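Local coordinates for protein peroxiredoxin PRX1, mitochondrial (Saccharomyces cerevisiae, PDB 5YKJ) that reduces peroxides in yeast mitochondria as a 1-Cys peroxiredoxin whose oxidised thiol is probably resolved through the glutathione and thioredoxin systems, at residues H36-F40 against S75-W79; V48-K53 against I83-V89; R158-A162 against N176-A180; D7-F11 against N21-Y25. All coordinates share one frame. Residue numbers count along the deposited sequence, not the author numbering.

Interaction 1. Residues H36-F40 against S75-W79; sequences HPADF and SHEKW
The loop after strand 30-36 meets the side of a helix at 36-40 and 75-79; Phe-40 and Trp-79 have the closest CA atoms, 6.2 Å apart. The loop is extended at Ala-38 and Asp-39 and turns into the left-handed region at Phe-40. Polar: the Asp-39 carboxylate (chi1 m) takes a hydrogen bond from His-76, ND1 to OD2 2.5 Å; Ser-75 OG lies 2.8 Å from Asp-39 OD2 and is hydrogen-bonded to Glu-71. Aromatic: Trp-79 (chi1 t) holds its six-membered ring under Asp-39 CA in a CH-pi contact, 4.0 Å to the centroid. The indole edge meets two ring faces: six-membered ring to His-36, centroids 6.0 Å, planes at 77°; five-membered ring to Phe-40, centroids 5.0 Å, planes at 51°. Trp-79 CB lies over the Phe-40 face. Trp-79 NE1 bonds Thr-45. Pro-37, Thr-41 and Cys-44, here S-hydroxycysteine, fit the PxxxTxxC active-site motif of peroxiredoxins. Helix 73-87 thus backs the loop between strand 30-36 and helix 46-53, with Val-48 of the latter against His-36 and Trp-79.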
loop_
_atom_site.group_PDB
_atom_site.type_symbol
_atom_site.label_atom_id
_atom_site.label_comp_id
_atom_site.label_asym_id
_atom_site.label_seq_id
_atom_site.Cartn_x
_atom_site.Cartn_y
_atom_site.Cartn_z
ATOM N N HIS A 36 2.363 -11.464 0.487
ATOM C CA HIS A 36 3.433 -12.430 0.489
ATOM C C HIS A 36 2.922 -13.833 0.216
ATOM O O HIS A 36 1.956 -14.209 0.692
ATOM C CB HIS A 36 4.188 -12.371 1.827
ATOM C CG HIS A 36 4.695 -11.012 2.120
ATOM N ND1 HIS A 36 5.882 -10.547 1.640
ATOM C CD2 HIS A 36 4.154 -9.997 2.813
ATOM C CE1 HIS A 36 6.024 -9.291 1.980
ATOM N NE2 HIS A 36 5.000 -8.938 2.704
ATOM N N PRO A 37 3.664 -14.592 -0.604
ATOM C CA PRO A 37 3.247 -15.954 -0.910
ATOM C C PRO A 37 3.329 -16.941 0.275
ATOM O O PRO A 37 2.579 -17.836 0.331
ATOM C CB PRO A 37 4.173 -16.385 -2.062
ATOM C CG PRO A 37 4.703 -15.131 -2.618
ATOM C CD PRO A 37 4.773 -14.177 -1.487
ATOM N N ALA A 38 4.296 -16.743 1.140
ATOM C CA ALA A 38 4.535 -17.651 2.245
ATOM C C ALA A 38 5.313 -16.989 3.364
ATOM O O ALA A 38 5.907 -16.002 3.162
ATOM C CB ALA A 38 5.319 -18.829 1.750
ATOM N N ASP A 39 5.291 -17.579 4.548
ATOM C CA ASP A 39 6.049 -17.089 5.661
ATOM C C ASP A 39 7.454 -17.685 5.589
ATOM O O ASP A 39 7.676 -18.578 4.902
ATOM C CB ASP A 39 5.422 -17.522 7.014
ATOM C CG ASP A 39 4.076 -16.896 7.288
ATOM O OD1 ASP A 39 3.603 -16.203 6.432
ATOM O OD2 ASP A 39 3.535 -17.187 8.336
ATOM N N PHE A 40 8.362 -17.132 6.357
ATOM C CA PHE A 40 9.740 -17.642 6.473
ATOM C C PHE A 40 10.475 -17.719 5.153
ATOM O O PHE A 40 11.184 -18.593 4.912
ATOM C CB PHE A 40 9.747 -19.004 7.203
ATOM C CG PHE A 40 9.093 -18.972 8.554
ATOM C CD1 PHE A 40 9.747 -18.459 9.620
ATOM C CD2 PHE A 40 7.842 -19.447 8.735
ATOM C CE1 PHE A 40 9.174 -18.428 10.834
ATOM C CE2 PHE A 40 7.264 -19.406 9.966
ATOM C CZ PHE A 40 7.934 -18.883 11.007
ATOM N N SER A 75 1.346 -19.686 12.218
ATOM C CA SER A 75 2.588 -19.566 11.503
ATOM C C SER A 75 3.053 -18.107 11.480
ATOM O O SER A 75 4.170 -17.816 11.733
ATOM C CB SER A 75 2.452 -20.163 10.113
ATOM O OG SER A 75 3.560 -19.823 9.346
ATOM N N HIS A 76 2.128 -17.199 11.239
ATOM C CA HIS A 76 2.465 -15.786 11.200
ATOM C C HIS A 76 3.020 -15.297 12.532
ATOM O O HIS A 76 3.860 -14.481 12.535
ATOM C CB HIS A 76 1.263 -14.919 10.839
ATOM C CG HIS A 76 0.756 -15.120 9.461
ATOM N ND1 HIS A 76 1.383 -15.905 8.541
ATOM C CD2 HIS A 76 -0.335 -14.619 8.853
ATOM C CE1 HIS A 76 0.676 -15.894 7.427
ATOM N NE2 HIS A 76 -0.356 -15.114 7.588
ATOM N N GLU A 77 2.482 -15.804 13.631
ATOM C CA GLU A 77 2.985 -15.402 14.922
ATOM C C GLU A 77 4.457 -15.763 15.119
ATOM O O GLU A 77 5.201 -14.951 15.580
ATOM C CB GLU A 77 2.110 -15.991 16.021
ATOM C CG GLU A 77 0.844 -15.184 16.246
ATOM C CD GLU A 77 -0.227 -15.882 17.064
ATOM O OE1 GLU A 77 -0.145 -17.052 17.294
ATOM O OE2 GLU A 77 -1.208 -15.232 17.380
ATOM N N LYS A 78 4.838 -16.967 14.724
ATOM C CA LYS A 78 6.216 -17.388 14.795
ATOM C C LYS A 78 7.099 -16.545 13.870
ATOM O O LYS A 78 8.168 -16.186 14.205
ATOM C CB LYS A 78 6.384 -18.853 14.393
ATOM C CG LYS A 78 5.647 -19.854 15.242
ATOM C CD LYS A 78 5.701 -21.285 14.657
ATOM C CE LYS A 78 5.226 -21.440 13.191
ATOM N NZ LYS A 78 4.364 -22.628 12.803
ATOM N N TRP A 79 6.576 -16.248 12.680
ATOM C CA TRP A 79 7.295 -15.435 11.714
ATOM C C TRP A 79 7.541 -14.039 12.299
ATOM O O TRP A 79 8.582 -13.531 12.188
ATOM C CB TRP A 79 6.484 -15.360 10.411
ATOM C CG TRP A 79 7.182 -14.749 9.228
ATOM C CD1 TRP A 79 8.493 -14.765 8.983
ATOM C CD2 TRP A 79 6.586 -14.057 8.145
ATOM N NE1 TRP A 79 8.772 -14.112 7.838
ATOM C CE2 TRP A 79 7.609 -13.650 7.318
ATOM C CE3 TRP A 79 5.300 -13.692 7.840
ATOM C CZ2 TRP A 79 7.389 -12.939 6.165
ATOM C CZ3 TRP A 79 5.078 -12.991 6.688
ATOM C CH2 TRP A 79 6.119 -12.620 5.872
#

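Interaction 2. Residues V48-K53 against I83-V89; sequences VSAFAK and IKEIAKV
Helices 48-53 and 83-87 cross at a signed angle of -74°, their axes 9.2 Å apart at closest approach. Ser-49 and Ala-87 mark the tight point (CA-CA 5.1 Å), and Lys-53 lies near Val-89 (6.3 Å). Small side chains allow this: Ser-49 CB rests 3.6 Å from Ala-87 CB. Ser-49 adopts chi1 m, turning OG back to bond the carbonyl of Thr-45, four residues earlier, while the same OG lies 3.5 Å from Ile-83 CG2. Ile-83 has chi1 m with chi2 between wells at 148°, and its CD1 reaches Val-48 CG1 (chi1 t) at 3.8 Å. Lys-53 starts sideways, then bends through chi3 -129° and chi4 -90° so that NZ donates a hydrogen bond to Ala-87 O at 3.2 Å, at the C-terminal end of the second helix. There Lys-88 takes positive phi and Val-89 becomes extended; Val-89 (chi1 m) brings CG1 to 3.8 Å from Lys-53 CA, with CG2 4.3 Å from Ala-52 CB. Helices 46-53 and 73-87, which cross steeply here, each lie on a connection between adjacent parallel strands (30-36 to 63-69, 63-69 to 96-98), as in the thioredoxin-like fold of peroxiredoxins.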
loop_
_atom_site.group_PDB
_atom_site.type_symbol
_atom_site.label_atom_id
_atom_site.label_comp_id
_atom_site.label_asym_id
_atom_site.label_seq_id
_atom_site.Cartn_x
_atom_site.Cartn_y
_atom_site.Cartn_z
ATOM N N VAL A 48 8.822 -7.066 5.492
ATOM C CA VAL A 48 7.997 -6.869 6.632
ATOM C C VAL A 48 8.787 -6.185 7.752
ATOM O O VAL A 48 8.307 -5.386 8.439
ATOM C CB VAL A 48 7.300 -8.182 7.106
ATOM C CG1 VAL A 48 6.409 -7.909 8.286
ATOM C CG2 VAL A 48 6.441 -8.771 6.046
ATOM N N SER A 49 10.027 -6.556 7.852
ATOM C CA SER A 49 10.903 -5.954 8.842
ATOM C C SER A 49 11.023 -4.455 8.613
ATOM O O SER A 49 11.003 -3.696 9.516
ATOM C CB SER A 49 12.325 -6.616 8.760
ATOM O OG SER A 49 12.310 -7.947 9.157
ATOM N N ALA A 50 11.185 -4.070 7.366
ATOM C CA ALA A 50 11.312 -2.660 7.043
ATOM C C ALA A 50 10.029 -1.870 7.345
ATOM O O ALA A 50 10.080 -0.826 7.897
ATOM C CB ALA A 50 11.767 -2.478 5.601
ATOM N N PHE A 51 8.889 -2.429 6.964
ATOM C CA PHE A 51 7.639 -1.773 7.243
ATOM C C PHE A 51 7.455 -1.647 8.742
ATOM O O PHE A 51 6.934 -0.705 9.199
ATOM C CB PHE A 51 6.464 -2.521 6.613
ATOM C CG PHE A 51 6.298 -2.254 5.146
ATOM C CD1 PHE A 51 5.911 -1.032 4.699
ATOM C CD2 PHE A 51 6.504 -3.243 4.235
ATOM C CE1 PHE A 51 5.773 -0.812 3.352
ATOM C CE2 PHE A 51 6.381 -3.013 2.875
ATOM C CZ PHE A 51 6.006 -1.798 2.430
ATOM N N ALA A 52 7.863 -2.665 9.463
ATOM C CA ALA A 52 7.757 -2.592 10.928
ATOM C C ALA A 52 8.617 -1.476 11.522
ATOM O O ALA A 52 8.194 -0.781 12.365
ATOM C CB ALA A 52 8.126 -3.914 11.586
ATOM N N LYS A 53 9.826 -1.372 11.068
ATOM C CA LYS A 53 10.719 -0.347 11.565
ATOM C C LYS A 53 10.210 1.027 11.226
ATOM O O LYS A 53 10.412 1.935 11.947
ATOM C CB LYS A 53 12.064 -0.402 10.919
ATOM C CG LYS A 53 12.983 -1.545 11.145
ATOM C CD LYS A 53 14.390 -1.016 10.826
ATOM C CE LYS A 53 15.232 -1.822 9.887
ATOM N NZ LYS A 53 15.971 -2.755 10.742
ATOM N N ILE A 83 10.935 -11.802 12.719
ATOM C CA ILE A 83 10.997 -10.446 12.177
ATOM C C ILE A 83 11.410 -9.437 13.272
ATOM O O ILE A 83 12.213 -8.600 13.043
ATOM C CB ILE A 83 9.653 -10.039 11.512
ATOM C CG1 ILE A 83 9.395 -10.776 10.187
ATOM C CG2 ILE A 83 9.580 -8.520 11.270
ATOM C CD1 ILE A 83 7.965 -11.057 9.846
ATOM N N LYS A 84 10.879 -9.588 14.473
ATOM C CA LYS A 84 11.244 -8.711 15.558
ATOM C C LYS A 84 12.763 -8.794 15.796
ATOM O O LYS A 84 13.428 -7.807 15.919
ATOM C CB LYS A 84 10.429 -9.045 16.857
ATOM C CG LYS A 84 8.982 -8.591 16.820
ATOM C CD LYS A 84 8.221 -8.777 18.129
ATOM C CE LYS A 84 8.277 -10.173 18.712
ATOM N NZ LYS A 84 7.705 -10.160 20.100
ATOM N N GLU A 85 13.266 -10.003 15.817
ATOM C CA GLU A 85 14.689 -10.222 16.008
ATOM C C GLU A 85 15.547 -9.661 14.910
ATOM O O GLU A 85 16.533 -9.046 15.179
ATOM C CB GLU A 85 15.012 -11.714 16.181
ATOM C CG GLU A 85 14.204 -12.410 17.254
ATOM C CD GLU A 85 14.252 -13.931 17.212
ATOM O OE1 GLU A 85 15.145 -14.464 16.549
ATOM O OE2 GLU A 85 13.420 -14.578 17.877
ATOM N N ILE A 86 15.172 -9.915 13.677
ATOM C CA ILE A 86 15.902 -9.423 12.536
ATOM C C ILE A 86 15.873 -7.928 12.363
ATOM O O ILE A 86 16.881 -7.326 12.141
ATOM C CB ILE A 86 15.412 -10.130 11.280
ATOM C CG1 ILE A 86 15.730 -11.600 11.386
ATOM C CG2 ILE A 86 15.987 -9.522 10.011
ATOM C CD1 ILE A 86 14.935 -12.401 10.407
ATOM N N ALA A 87 14.703 -7.358 12.472
ATOM C CA ALA A 87 14.532 -5.941 12.362
ATOM C C ALA A 87 14.955 -5.164 13.590
ATOM O O ALA A 87 15.072 -3.988 13.527
ATOM C CB ALA A 87 13.099 -5.628 12.089
ATOM N N LYS A 88 15.137 -5.837 14.703
ATOM C CA LYS A 88 15.416 -5.166 15.949
ATOM C C LYS A 88 14.320 -4.169 16.283
ATOM O O LYS A 88 14.579 -3.039 16.510
ATOM C CB LYS A 88 16.794 -4.524 16.005
ATOM C CG LYS A 88 17.903 -5.546 15.867
ATOM C CD LYS A 88 19.274 -4.949 16.068
ATOM C CE LYS A 88 20.009 -5.670 17.169
ATOM N NZ LYS A 88 20.383 -7.043 16.808
ATOM N N VAL A 89 13.094 -4.640 16.274
ATOM C CA VAL A 89 11.943 -3.852 16.644
ATOM C C VAL A 89 11.267 -4.560 17.824
ATOM O O VAL A 89 11.286 -5.730 17.914
ATOM C CB VAL A 89 10.886 -3.682 15.546
ATOM C CG1 VAL A 89 11.321 -2.669 14.480
ATOM C CG2 VAL A 89 10.551 -5.003 14.932
#

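Interaction 3. Residues R158-A162 against N176-A180; sequences RVIDA and NWQPA
Helix 158-162 is flanked by an irregular segment, 176-180, which starts with positive phi at Asn-176 and then runs extended from Trp-177 to Pro-179. The CA atoms pair Arg-158 with Gln-178 (6.9 Å) and Asp-161 with Pro-179 (7.3 Å). Arg-158 comes first and does the polar work: chi1 and chi2 are t and chi3 is p, so the guanidinium reaches along the loop and NH1 donates to Trp-177 O at 2.9 Å, with an N-H...O angle of 161°. Its NE forms a salt bridge with Glu-155, one helical turn earlier, and its CD lies 3.5 Å from Gln-178 NE2. One turn on, Asp-161 points toward the loop; OD2 approaches Pro-179 CG at 3.9 Å, while OD1 makes a salt bridge to Arg-61. Ala-162 closes the segment, giving the Trp-177 indole (chi1 t, chi2 87°) a small surface to lean on: CZ3 is 3.8 Å from Ala-162 CB and 3.6 Å from Ala-162 N. The indole is the buried part of an otherwise surface contact. In the C-terminal region of this 1-Cys peroxiredoxin, the arrangement brings the connection between helix 153-169 and strand 183-184 back across the side of the helix it has just left.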
loop_
_atom_site.group_PDB
_atom_site.type_symbol
_atom_site.label_atom_id
_atom_site.label_comp_id
_atom_site.label_asym_id
_atom_site.label_seq_id
_atom_site.Cartn_x
_atom_site.Cartn_y
_atom_site.Cartn_z
ATOM N N ARG A 158 6.835 7.863 -0.889
ATOM C CA ARG A 158 6.815 8.943 -1.860
ATOM C C ARG A 158 5.454 9.050 -2.564
ATOM O O ARG A 158 4.897 10.095 -2.680
ATOM C CB ARG A 158 7.961 8.794 -2.877
ATOM C CG ARG A 158 8.211 10.024 -3.751
ATOM C CD ARG A 158 9.103 9.765 -4.957
ATOM N NE ARG A 158 8.494 8.900 -5.930
ATOM C CZ ARG A 158 7.695 9.329 -6.877
ATOM N NH1 ARG A 158 7.454 10.623 -7.031
ATOM N NH2 ARG A 158 7.152 8.468 -7.689
ATOM N N VAL A 159 4.947 7.923 -2.998
ATOM C CA VAL A 159 3.658 7.920 -3.632
ATOM C C VAL A 159 2.524 8.269 -2.689
ATOM O O VAL A 159 1.608 8.803 -3.102
ATOM C CB VAL A 159 3.354 6.683 -4.493
ATOM C CG1 VAL A 159 4.458 6.506 -5.477
ATOM C CG2 VAL A 159 3.144 5.449 -3.647
ATOM N N ILE A 160 2.638 7.874 -1.432
ATOM C CA ILE A 160 1.618 8.214 -0.480
ATOM C C ILE A 160 1.598 9.755 -0.345
ATOM O O ILE A 160 0.573 10.355 -0.324
ATOM C CB ILE A 160 1.849 7.567 0.908
ATOM C CG1 ILE A 160 1.482 6.093 0.878
ATOM C CG2 ILE A 160 0.955 8.220 1.960
ATOM C CD1 ILE A 160 2.117 5.310 2.002
ATOM N N ASP A 161 2.788 10.319 -0.274
ATOM C CA ASP A 161 2.865 11.762 -0.144
ATOM C C ASP A 161 2.261 12.483 -1.363
ATOM O O ASP A 161 1.578 13.425 -1.239
ATOM C CB ASP A 161 4.301 12.204 0.095
ATOM C CG ASP A 161 4.779 11.916 1.520
ATOM O OD1 ASP A 161 3.984 11.732 2.357
ATOM O OD2 ASP A 161 5.935 11.889 1.717
ATOM N N ALA A 162 2.563 11.979 -2.531
ATOM C CA ALA A 162 2.018 12.523 -3.730
ATOM C C ALA A 162 0.508 12.371 -3.782
ATOM O O ALA A 162 -0.155 13.245 -4.149
ATOM C CB ALA A 162 2.658 11.851 -4.939
ATOM N N ASN A 176 9.449 11.672 -10.821
ATOM C CA ASN A 176 10.487 11.808 -9.847
ATOM C C ASN A 176 10.271 12.871 -8.781
ATOM O O ASN A 176 11.183 13.243 -8.151
ATOM C CB ASN A 176 11.751 12.076 -10.609
ATOM C CG ASN A 176 12.246 10.878 -11.389
ATOM O OD1 ASN A 176 11.892 9.777 -11.130
ATOM N ND2 ASN A 176 13.047 11.150 -12.386
ATOM N N TRP A 177 9.036 13.296 -8.601
ATOM C CA TRP A 177 8.709 14.307 -7.632
ATOM C C TRP A 177 9.055 13.952 -6.203
ATOM O O TRP A 177 8.821 12.887 -5.772
ATOM C CB TRP A 177 7.200 14.637 -7.682
ATOM C CG TRP A 177 6.713 15.583 -6.659
ATOM C CD1 TRP A 177 6.704 16.913 -6.743
ATOM C CD2 TRP A 177 6.132 15.259 -5.404
ATOM N NE1 TRP A 177 6.152 17.444 -5.661
ATOM C CE2 TRP A 177 5.797 16.457 -4.795
ATOM C CE3 TRP A 177 5.866 14.075 -4.738
ATOM C CZ2 TRP A 177 5.214 16.507 -3.560
ATOM C CZ3 TRP A 177 5.320 14.129 -3.545
ATOM C CH2 TRP A 177 4.971 15.325 -2.952
ATOM N N GLN A 178 9.589 14.915 -5.488
ATOM C CA GLN A 178 9.808 14.773 -4.095
ATOM C C GLN A 178 9.063 15.921 -3.426
ATOM O O GLN A 178 8.896 16.949 -3.964
ATOM C CB GLN A 178 11.271 14.880 -3.716
ATOM C CG GLN A 178 12.138 13.690 -4.077
ATOM C CD GLN A 178 11.788 12.390 -3.380
ATOM O OE1 GLN A 178 11.261 12.377 -2.320
ATOM N NE2 GLN A 178 12.090 11.313 -4.021
ATOM N N PRO A 179 8.661 15.716 -2.198
ATOM C CA PRO A 179 7.991 16.771 -1.456
ATOM C C PRO A 179 8.909 18.002 -1.392
ATOM O O PRO A 179 10.080 17.882 -1.283
ATOM C CB PRO A 179 7.822 16.172 -0.070
ATOM C CG PRO A 179 7.676 14.700 -0.341
ATOM C CD PRO A 179 8.550 14.421 -1.507
ATOM N N ALA A 180 8.241 19.135 -1.542
ATOM C CA ALA A 180 8.688 20.533 -1.634
ATOM C C ALA A 180 9.029 20.891 -3.070
ATOM O O ALA A 180 9.242 22.011 -3.353
ATOM C CB ALA A 180 9.817 20.959 -0.684
#

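Interaction 4. Residues D7-F11 against N21-Y25; sequences DAPNF and NFYDY
Four hydrogen bonds join the 7-11 loop to the start of helix 22-26. Tyr-23 OH donates to Ala-8 O at 2.6 Å; Phe-22 N donates to Phe-11 O at 3.0 Å; Tyr-23 N donates to Asn-10 OD1 at 3.1 Å; and Asn-10 ND2 donates to Asn-21 OD1 at 3.2 Å. Asn-10 (chi1 t) therefore uses both ends of its amide, and its OD1 also takes Phe-11 N at 2.7 Å. Asn-21 (chi1 t) is the N-cap, its OD1 accepting from Asp-24 N at 3.2 Å, while its ND2 bonds Asp-12. The loop is extended throughout, and its closest CA pair with the helix is Phe-11 with Phe-22, 5.6 Å. Around the polar framework lie three ring contacts. Asn-10 CB sits over the Tyr-23 face, 3.5 Å from the centroid, in a CH-pi contact. Phe-11 (chi1 p) and Phe-22 (chi1 t) form an offset stack, with centroids 4.6 Å apart and planes at 15°, and Phe-22 CB lies over the Phe-11 ring. This is a capped helix start held by a preceding loop, joined by the two-stranded hairpin 12-13 and 20-21. Phe-22 continues inward onto Ile-66 of strand 63-69 and Ile-133 of strand 129-133, Phe-11 meets Val-104 and Leu-107 of helix 103-107, and Tyr-23 makes a cation-pi contact with Lys-137.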
loop_
_atom_site.group_PDB
_atom_site.type_symbol
_atom_site.label_atom_id
_atom_site.label_comp_id
_atom_site.label_asym_id
_atom_site.label_seq_id
_atom_site.Cartn_x
_atom_site.Cartn_y
_atom_site.Cartn_z
ATOM N N ASP A 7 -13.027 -0.192 -5.980
ATOM C CA ASP A 7 -13.215 -0.271 -4.559
ATOM C C ASP A 7 -12.428 -1.471 -4.046
ATOM O O ASP A 7 -12.478 -2.477 -4.585
ATOM C CB ASP A 7 -14.666 -0.513 -4.180
ATOM C CG ASP A 7 -15.572 0.653 -4.508
ATOM O OD1 ASP A 7 -15.156 1.792 -4.405
ATOM O OD2 ASP A 7 -16.702 0.349 -4.862
ATOM N N ALA A 8 -11.750 -1.281 -2.939
ATOM C CA ALA A 8 -11.072 -2.362 -2.289
ATOM C C ALA A 8 -12.141 -3.169 -1.534
ATOM O O ALA A 8 -12.782 -2.708 -0.695
ATOM C CB ALA A 8 -10.076 -1.826 -1.294
ATOM N N PRO A 9 -12.285 -4.437 -1.903
ATOM C CA PRO A 9 -13.317 -5.242 -1.259
ATOM C C PRO A 9 -13.093 -5.455 0.227
ATOM O O PRO A 9 -12.035 -5.680 0.625
ATOM C CB PRO A 9 -13.226 -6.608 -1.941
ATOM C CG PRO A 9 -12.161 -6.524 -2.913
ATOM C CD PRO A 9 -11.637 -5.151 -2.996
ATOM N N ASN A 10 -14.165 -5.367 0.992
ATOM C CA ASN A 10 -14.093 -5.621 2.394
ATOM C C ASN A 10 -14.075 -7.126 2.667
ATOM O O ASN A 10 -14.494 -7.887 1.887
ATOM C CB ASN A 10 -15.278 -4.986 3.104
ATOM C CG ASN A 10 -15.062 -4.855 4.612
ATOM O OD1 ASN A 10 -14.029 -5.167 5.111
ATOM N ND2 ASN A 10 -16.095 -4.412 5.310
ATOM N N PHE A 11 -13.580 -7.494 3.822
ATOM C CA PHE A 11 -13.482 -8.874 4.197
ATOM C C PHE A 11 -13.319 -9.007 5.693
ATOM O O PHE A 11 -12.962 -8.118 6.302
ATOM C CB PHE A 11 -12.324 -9.613 3.457
ATOM C CG PHE A 11 -10.961 -9.010 3.652
ATOM C CD1 PHE A 11 -10.166 -9.402 4.702
ATOM C CD2 PHE A 11 -10.449 -8.097 2.765
ATOM C CE1 PHE A 11 -8.945 -8.833 4.932
ATOM C CE2 PHE A 11 -9.210 -7.562 2.973
ATOM C CZ PHE A 11 -8.450 -7.944 4.042
ATOM N N ASN A 21 -12.300 -6.937 10.616
ATOM C CA ASN A 21 -13.093 -6.613 9.469
ATOM C C ASN A 21 -12.155 -5.560 8.835
ATOM O O ASN A 21 -11.761 -4.695 9.481
ATOM C CB ASN A 21 -14.425 -6.028 9.814
ATOM C CG ASN A 21 -15.129 -5.492 8.601
ATOM O OD1 ASN A 21 -15.046 -4.359 8.286
ATOM N ND2 ASN A 21 -15.760 -6.364 7.912
ATOM N N PHE A 22 -11.829 -5.693 7.562
ATOM C CA PHE A 22 -10.882 -4.808 6.942
ATOM C C PHE A 22 -11.234 -3.343 6.970
ATOM O O PHE A 22 -10.438 -2.559 7.290
ATOM C CB PHE A 22 -10.713 -5.294 5.491
ATOM C CG PHE A 22 -9.601 -4.606 4.697
ATOM C CD1 PHE A 22 -8.331 -4.559 5.170
ATOM C CD2 PHE A 22 -9.846 -4.061 3.481
ATOM C CE1 PHE A 22 -7.354 -3.940 4.486
ATOM C CE2 PHE A 22 -8.841 -3.450 2.752
ATOM C CZ PHE A 22 -7.587 -3.416 3.256
ATOM N N TYR A 23 -12.450 -3.015 6.612
ATOM C CA TYR A 23 -12.878 -1.632 6.613
ATOM C C TYR A 23 -12.814 -1.023 8.030
ATOM O O TYR A 23 -12.401 0.069 8.201
ATOM C CB TYR A 23 -14.292 -1.469 6.017
ATOM C CG TYR A 23 -14.406 -1.507 4.508
ATOM C CD1 TYR A 23 -13.393 -1.986 3.737
ATOM C CD2 TYR A 23 -15.529 -1.064 3.895
ATOM C CE1 TYR A 23 -13.511 -2.041 2.383
ATOM C CE2 TYR A 23 -15.671 -1.108 2.555
ATOM C CZ TYR A 23 -14.638 -1.580 1.788
ATOM O OH TYR A 23 -14.775 -1.595 0.456
ATOM N N ASP A 24 -13.246 -1.807 9.002
ATOM C CA ASP A 24 -13.210 -1.393 10.386
ATOM C C ASP A 24 -11.786 -1.176 10.836
ATOM O O ASP A 24 -11.520 -0.244 11.548
ATOM C CB ASP A 24 -13.859 -2.450 11.269
ATOM C CG ASP A 24 -15.357 -2.450 11.197
ATOM O OD1 ASP A 24 -15.917 -1.552 10.644
ATOM O OD2 ASP A 24 -15.946 -3.382 11.680
ATOM N N TYR A 25 -10.883 -2.042 10.419
ATOM C CA TYR A 25 -9.513 -1.863 10.808
ATOM C C TYR A 25 -8.960 -0.553 10.257
ATOM O O TYR A 25 -8.286 0.165 10.920
ATOM C CB TYR A 25 -8.604 -3.052 10.329
ATOM C CG TYR A 25 -7.104 -2.758 10.414
ATOM C CD1 TYR A 25 -6.463 -2.773 11.607
ATOM C CD2 TYR A 25 -6.358 -2.492 9.297
ATOM C CE1 TYR A 25 -5.136 -2.495 11.713
ATOM C CE2 TYR A 25 -5.024 -2.225 9.379
ATOM C CZ TYR A 25 -4.401 -2.220 10.588
ATOM O OH TYR A 25 -3.067 -1.939 10.686
#

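From the N terminus, interaction 4 comes first and closes a short loop, bringing 7-11 back to helix 22-26 through the small hairpin between them, on the central sheet. Next come interactions 1 and 2, which cross: 36-40, 48-53, 75-79 and 83-89 alternate along the chain, and both contacts use helix 73-87. They touch directly, with His-36 NE2 3.6 Å and Trp-79 CH2 3.9 Å from Val-48 CG2, so the two contacts pack together through Val-48. Interaction 3 follows in series, fastening helix 153-169 to the C-terminal region, on the opposite side of the chain's centre from interactions 1 and 4.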